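Ufm1-specific protease (Caenorhabditis elegans, PDB 5EJJ) cleaves the peptide bond after the C-terminal glycine of the ubiquitin-like modifier UFM-1 as a thiol protease, releasing it from target proteins. Local coordinates at residues A127-V133 and G241-A247; H483-T489 and L556-P560. The contacts are given in a common frame with arbitrary orientation. Residue numbers count along the deposited sequence, not the author numbering.

Contact 1 (A127-V133 and G241-A247)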
loop_
_atom_site.group_PDB
_atom_site.type_symbol
_atom_site.label_atom_id
_atom_site.label_comp_id
_atom_site.label_asym_id
_atom_site.label_seq_id
_atom_site.Cartn_x
_atom_site.Cartn_y
_atom_site.Cartn_z
ATOM N N ALA A 127 -10.991 10.106 2.290
ATOM C CA ALA A 127 -11.480 8.734 2.317
ATOM C C ALA A 127 -11.448 8.157 0.896
ATOM O O ALA A 127 -11.303 8.900 -0.073
ATOM C CB ALA A 127 -12.887 8.694 2.888
ATOM N N SER A 128 -11.558 6.837 0.778
ATOM C CA SER A 128 -11.698 6.188 -0.521
ATOM C C SER A 128 -13.126 5.720 -0.745
ATOM O O SER A 128 -13.586 4.852 -0.017
ATOM C CB SER A 128 -10.791 4.965 -0.605
ATOM O OG SER A 128 -9.446 5.349 -0.773
ATOM N N CYS A 129 -13.819 6.270 -1.746
ATOM C CA CYS A 129 -15.090 5.694 -2.216
ATOM C C CYS A 129 -14.823 4.557 -3.182
ATOM O O CYS A 129 -13.943 4.674 -4.017
ATOM C CB CYS A 129 -15.905 6.730 -2.956
ATOM S SG CYS A 129 -16.196 8.191 -2.004
ATOM N N VAL A 130 -15.590 3.476 -3.107
ATOM C CA VAL A 130 -15.338 2.344 -3.989
ATOM C C VAL A 130 -16.631 1.650 -4.461
ATOM O O VAL A 130 -17.629 1.651 -3.762
ATOM C CB VAL A 130 -14.411 1.344 -3.283
ATOM C CG1 VAL A 130 -15.046 0.881 -2.020
ATOM C CG2 VAL A 130 -14.099 0.164 -4.158
ATOM N N SER A 131 -16.621 1.080 -5.659
ATOM C CA SER A 131 -17.746 0.284 -6.140
ATOM C C SER A 131 -17.257 -0.766 -7.130
ATOM O O SER A 131 -16.204 -0.590 -7.728
ATOM C CB SER A 131 -18.819 1.173 -6.770
ATOM O OG SER A 131 -18.325 1.843 -7.912
ATOM N N ARG A 132 -17.987 -1.880 -7.254
ATOM C CA ARG A 132 -17.726 -2.855 -8.313
ATOM C C ARG A 132 -18.462 -2.400 -9.540
ATOM O O ARG A 132 -19.615 -1.945 -9.476
ATOM C CB ARG A 132 -18.259 -4.220 -7.966
ATOM C CG ARG A 132 -17.302 -5.089 -7.288
ATOM C CD ARG A 132 -17.623 -6.550 -7.560
ATOM N NE ARG A 132 -16.392 -7.228 -7.951
ATOM C CZ ARG A 132 -16.335 -8.473 -8.391
ATOM N NH1 ARG A 132 -17.467 -9.178 -8.478
ATOM N NH2 ARG A 132 -15.152 -9.000 -8.745
ATOM N N VAL A 133 -17.793 -2.514 -10.672
ATOM C CA VAL A 133 -18.376 -2.099 -11.925
ATOM C C VAL A 133 -17.998 -3.139 -12.950
ATOM O O VAL A 133 -16.877 -3.643 -12.925
ATOM C CB VAL A 133 -17.801 -0.776 -12.372
ATOM C CG1 VAL A 133 -18.410 -0.416 -13.665
ATOM C CG2 VAL A 133 -18.075 0.306 -11.345
ATOM N N GLY A 241 -14.550 -5.191 -11.801
ATOM C CA GLY A 241 -13.578 -4.858 -10.779
ATOM C C GLY A 241 -13.851 -3.592 -9.992
ATOM O O GLY A 241 -14.813 -2.888 -10.278
ATOM N N GLU A 242 -12.997 -3.324 -8.998
ATOM C CA GLU A 242 -13.084 -2.139 -8.155
ATOM C C GLU A 242 -12.995 -0.888 -8.989
ATOM O O GLU A 242 -12.310 -0.864 -10.006
ATOM C CB GLU A 242 -11.894 -2.076 -7.206
ATOM C CG GLU A 242 -11.790 -3.173 -6.165
ATOM C CD GLU A 242 -10.628 -2.946 -5.159
ATOM O OE1 GLU A 242 -9.526 -2.475 -5.582
ATOM O OE2 GLU A 242 -10.830 -3.234 -3.941
ATOM N N VAL A 243 -13.667 0.166 -8.547
ATOM C CA VAL A 243 -13.330 1.504 -8.994
ATOM C C VAL A 243 -13.287 2.413 -7.768
ATOM O O VAL A 243 -14.296 2.600 -7.089
ATOM C CB VAL A 243 -14.318 2.035 -10.018
ATOM C CG1 VAL A 243 -13.922 3.415 -10.453
ATOM C CG2 VAL A 243 -14.363 1.126 -11.217
ATOM N N VAL A 244 -12.101 2.961 -7.484
ATOM C CA VAL A 244 -11.838 3.720 -6.264
ATOM C C VAL A 244 -11.571 5.176 -6.576
ATOM O O VAL A 244 -10.752 5.483 -7.433
ATOM C CB VAL A 244 -10.605 3.197 -5.554
ATOM C CG1 VAL A 244 -10.488 3.858 -4.232
ATOM C CG2 VAL A 244 -10.687 1.704 -5.391
ATOM N N PHE A 245 -12.267 6.076 -5.886
ATOM C CA PHE A 245 -12.007 7.510 -6.010
ATOM C C PHE A 245 -12.032 8.222 -4.651
ATOM O O PHE A 245 -12.792 7.840 -3.762
ATOM C CB PHE A 245 -12.980 8.156 -6.980
ATOM C CG PHE A 245 -14.421 8.116 -6.544
ATOM C CD1 PHE A 245 -15.214 7.006 -6.811
ATOM C CD2 PHE A 245 -15.007 9.218 -5.921
ATOM C CE1 PHE A 245 -16.562 6.986 -6.447
ATOM C CE2 PHE A 245 -16.358 9.201 -5.546
ATOM C CZ PHE A 245 -17.134 8.079 -5.812
ATOM N N PRO A 246 -11.175 9.242 -4.475
ATOM C CA PRO A 246 -11.074 9.945 -3.197
ATOM C C PRO A 246 -12.267 10.818 -2.818
ATOM O O PRO A 246 -12.766 11.580 -3.630
ATOM C CB PRO A 246 -9.832 10.815 -3.380
ATOM C CG PRO A 246 -9.652 10.911 -4.808
ATOM C CD PRO A 246 -10.076 9.622 -5.368
ATOM N N ALA A 247 -12.693 10.682 -1.560
ATOM C CA ALA A 247 -13.642 11.576 -0.892
ATOM C C ALA A 247 -12.863 12.519 0.021
ATOM O O ALA A 247 -12.384 12.099 1.084
ATOM C CB ALA A 247 -14.577 10.753 -0.050
#
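C129 lies over the ring of F245: its CB stands 3.5 Å from the F245 ring centroid and 16° off the ring normal, a CH-pi contact, while C129 SG reaches the same centroid obliquely at 4.2 Å, a sulfur-aromatic contact. The overlap follows from the p rotamer of F245, which brings the end of the ring toward the partner strand, under C129 CB. C129 SG also touches A247 CB at 3.6 Å, and A127 CB meets A247 CB at 4.0 Å, so this end of the face is apolar.

The strands run antiparallel, with short-segment axes at 145° and 4.3 Å apart at closest approach. Four hydrogen-bonded pairs, A127–A247, C129–F245, S131–V243 and V133–G241, alternate with three non-hydrogen-bonded ones. Each of the four is joined by two hydrogen bonds, one in each direction. A127 N to A247 O is among the shortest at 2.7 Å. The longest, S131 N to V243 O, is 3.1 Å. Between them fall CA-H...O contacts such as V244 CA to C129 O at 3.2 Å. The unbroken alternation shows a regular register without a bulge. On the face opposite C129, V130 CG2 packs against V244 CG2 at 3.9 Å, and E242 turns its carboxylate to T292 and S347.

Strand 235-247 is an outermost strand of a mixed five-stranded sheet. Strand 127-139 has it on one side and the parallel strand 199-205 on the other, where S128 and V130 make further backbone hydrogen bonds. Helix 253-280 covers the face bearing F245, V243 and V133, through S260, A263 and F264.

Contact 2 (H483-T489 and L556-P560)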
loop_
_atom_site.group_PDB
_atom_site.type_symbol
_atom_site.label_atom_id
_atom_site.label_comp_id
_atom_site.label_asym_id
_atom_site.label_seq_id
_atom_site.Cartn_x
_atom_site.Cartn_y
_atom_site.Cartn_z
ATOM N N HIS A 483 17.922 -4.827 13.019
ATOM C CA HIS A 483 17.010 -5.776 12.381
ATOM C C HIS A 483 15.894 -5.032 11.689
ATOM O O HIS A 483 15.744 -5.123 10.468
ATOM C CB HIS A 483 16.398 -6.757 13.390
ATOM C CG HIS A 483 15.233 -7.533 12.847
ATOM N ND1 HIS A 483 15.369 -8.507 11.876
ATOM C CD2 HIS A 483 13.910 -7.471 13.135
ATOM C CE1 HIS A 483 14.179 -9.006 11.590
ATOM N NE2 HIS A 483 13.278 -8.397 12.342
ATOM N N PHE A 484 15.118 -4.301 12.486
ATOM C CA PHE A 484 13.982 -3.528 11.984
ATOM C C PHE A 484 14.306 -2.590 10.807
ATOM O O PHE A 484 13.466 -2.369 9.942
ATOM C CB PHE A 484 13.360 -2.731 13.120
ATOM C CG PHE A 484 12.559 -3.554 14.075
ATOM C CD1 PHE A 484 11.600 -4.431 13.619
ATOM C CD2 PHE A 484 12.749 -3.432 15.439
ATOM C CE1 PHE A 484 10.849 -5.180 14.510
ATOM C CE2 PHE A 484 12.001 -4.173 16.331
ATOM C CZ PHE A 484 11.054 -5.043 15.868
ATOM N N GLU A 485 15.516 -2.039 10.770
ATOM C CA GLU A 485 15.906 -1.149 9.685
ATOM C C GLU A 485 16.293 -1.945 8.437
ATOM O O GLU A 485 16.577 -1.381 7.387
ATOM C CB GLU A 485 17.058 -0.234 10.125
ATOM C CG GLU A 485 16.964 1.218 9.608
ATOM C CD GLU A 485 17.545 1.415 8.193
ATOM O OE1 GLU A 485 18.704 0.991 7.953
ATOM O OE2 GLU A 485 16.844 2.003 7.325
ATOM N N THR A 486 16.296 -3.263 8.545
ATOM C CA THR A 486 16.750 -4.100 7.441
ATOM C C THR A 486 15.694 -5.125 7.079
ATOM O O THR A 486 14.891 -4.917 6.181
ATOM C CB THR A 486 18.047 -4.847 7.800
ATOM O OG1 THR A 486 19.037 -3.904 8.210
ATOM C CG2 THR A 486 18.566 -5.622 6.599
ATOM N N SER A 487 15.699 -6.241 7.791
ATOM C CA SER A 487 14.735 -7.285 7.534
ATOM C C SER A 487 13.328 -6.752 7.815
ATOM O O SER A 487 12.362 -7.147 7.165
ATOM C CB SER A 487 15.065 -8.523 8.380
ATOM O OG SER A 487 16.383 -8.981 8.103
ATOM N N GLY A 488 13.230 -5.841 8.779
ATOM C CA GLY A 488 11.983 -5.166 9.097
ATOM C C GLY A 488 10.756 -6.014 9.385
ATOM O O GLY A 488 9.636 -5.543 9.230
ATOM N N THR A 489 10.962 -7.257 9.809
ATOM C CA THR A 489 9.868 -8.169 10.168
ATOM C C THR A 489 9.516 -8.116 11.648
ATOM O O THR A 489 10.355 -7.747 12.475
ATOM C CB THR A 489 10.264 -9.588 9.857
ATOM O OG1 THR A 489 11.584 -9.820 10.380
ATOM C CG2 THR A 489 10.279 -9.793 8.359
ATOM N N LEU A 556 13.991 -13.870 14.550
ATOM C CA LEU A 556 14.123 -12.714 13.677
ATOM C C LEU A 556 13.985 -13.139 12.225
ATOM O O LEU A 556 14.996 -13.432 11.568
ATOM C CB LEU A 556 15.508 -12.102 13.860
ATOM C CG LEU A 556 15.649 -10.960 14.861
ATOM C CD1 LEU A 556 15.101 -11.334 16.204
ATOM C CD2 LEU A 556 17.095 -10.544 14.979
ATOM N N PRO A 557 12.741 -13.166 11.710
ATOM C CA PRO A 557 12.471 -13.707 10.372
ATOM C C PRO A 557 13.192 -12.963 9.257
ATOM O O PRO A 557 13.242 -11.729 9.257
ATOM C CB PRO A 557 10.957 -13.565 10.250
ATOM C CG PRO A 557 10.461 -13.582 11.682
ATOM C CD PRO A 557 11.499 -12.805 12.415
ATOM N N GLN A 558 13.776 -13.710 8.330
ATOM C CA GLN A 558 14.488 -13.097 7.212
ATOM C C GLN A 558 13.677 -13.279 5.937
ATOM O O GLN A 558 13.298 -14.396 5.581
ATOM C CB GLN A 558 15.879 -13.719 7.014
ATOM C CG GLN A 558 16.707 -13.914 8.281
ATOM C CD GLN A 558 17.284 -12.617 8.824
ATOM O OE1 GLN A 558 18.262 -12.085 8.292
ATOM N NE2 GLN A 558 16.686 -12.110 9.896
ATOM N N PRO A 559 13.410 -12.178 5.232
ATOM C CA PRO A 559 12.663 -12.267 3.976
ATOM C C PRO A 559 13.611 -12.650 2.850
ATOM O O PRO A 559 14.793 -12.269 2.893
ATOM C CB PRO A 559 12.159 -10.832 3.767
ATOM C CG PRO A 559 12.541 -10.071 5.025
ATOM C CD PRO A 559 13.724 -10.786 5.578
ATOM N N PRO A 560 13.106 -13.393 1.851
ATOM C CA PRO A 560 13.921 -13.849 0.713
ATOM C C PRO A 560 14.438 -12.673 -0.099
ATOM O O PRO A 560 14.155 -11.535 0.276
ATOM C CB PRO A 560 12.969 -14.729 -0.098
ATOM C CG PRO A 560 11.605 -14.494 0.482
ATOM C CD PRO A 560 11.761 -13.988 1.866
#
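This is a side-chain-to-backbone contact in the C78 peptidase domain, which belongs to the papain-like clan CA: the turn that follows helix 477-484 meets the end of strand 552-557 and the proline-rich tail beyond it. Its geometry is local and irregular, burying 296 Å² in all. The turn is defined by H483 O, which accepts from T486 N at 2.7 Å and from G488 N at 3.1 Å; G488 has positive phi (53°), and the chain then extends into T489.

Apolar contact comes from two places. L556 CG sits over one face of the H483 imidazole, 3.9 Å from the ring centroid and 12° off its normal, which identifies a CH-pi interaction. Farther along, the P559 ring lies against the turn, with P559 CD 3.8 Å from S487 CB and P559 CG 4.0 Å from T489 CG2. Strand 491-494 lies alongside, V491 touching both H483 and L556, whereas helix 396-409 packs on T489 and P557 through F408.

Polar groups are also hydrogen-bonded within each segment. Q558 NE2 folds back to donate to L556 O at 2.7 Å, and H483 NE2 donates to T489 O at 3.0 Å. The hydrogen bond joining the two segments is from T489 OG1 to P557 O, at 2.8 Å.

In the fold
The two contacts occupy opposite sides of the chain's centre, their own centres 33 Å apart and their nearest atoms about 24 Å apart, without touching. They come in series: contact 1 closes at residue 247, well before contact 2 opens at 483. No sheet is shared. Contact 1 pairs two strands of the mixed five-stranded sheet, with segment 241-247 in the UfSP2 N-terminal region, whereas contact 2 includes the end of strand 552-557, a member of the antiparallel sheet of the C78 peptidase, and the turn after helix 477-484. Helix 396-409, which packs against contact 2, begins with the inferred active-site C396, but both contacts lie away from the active-site residues. Each joins parts of a separate region.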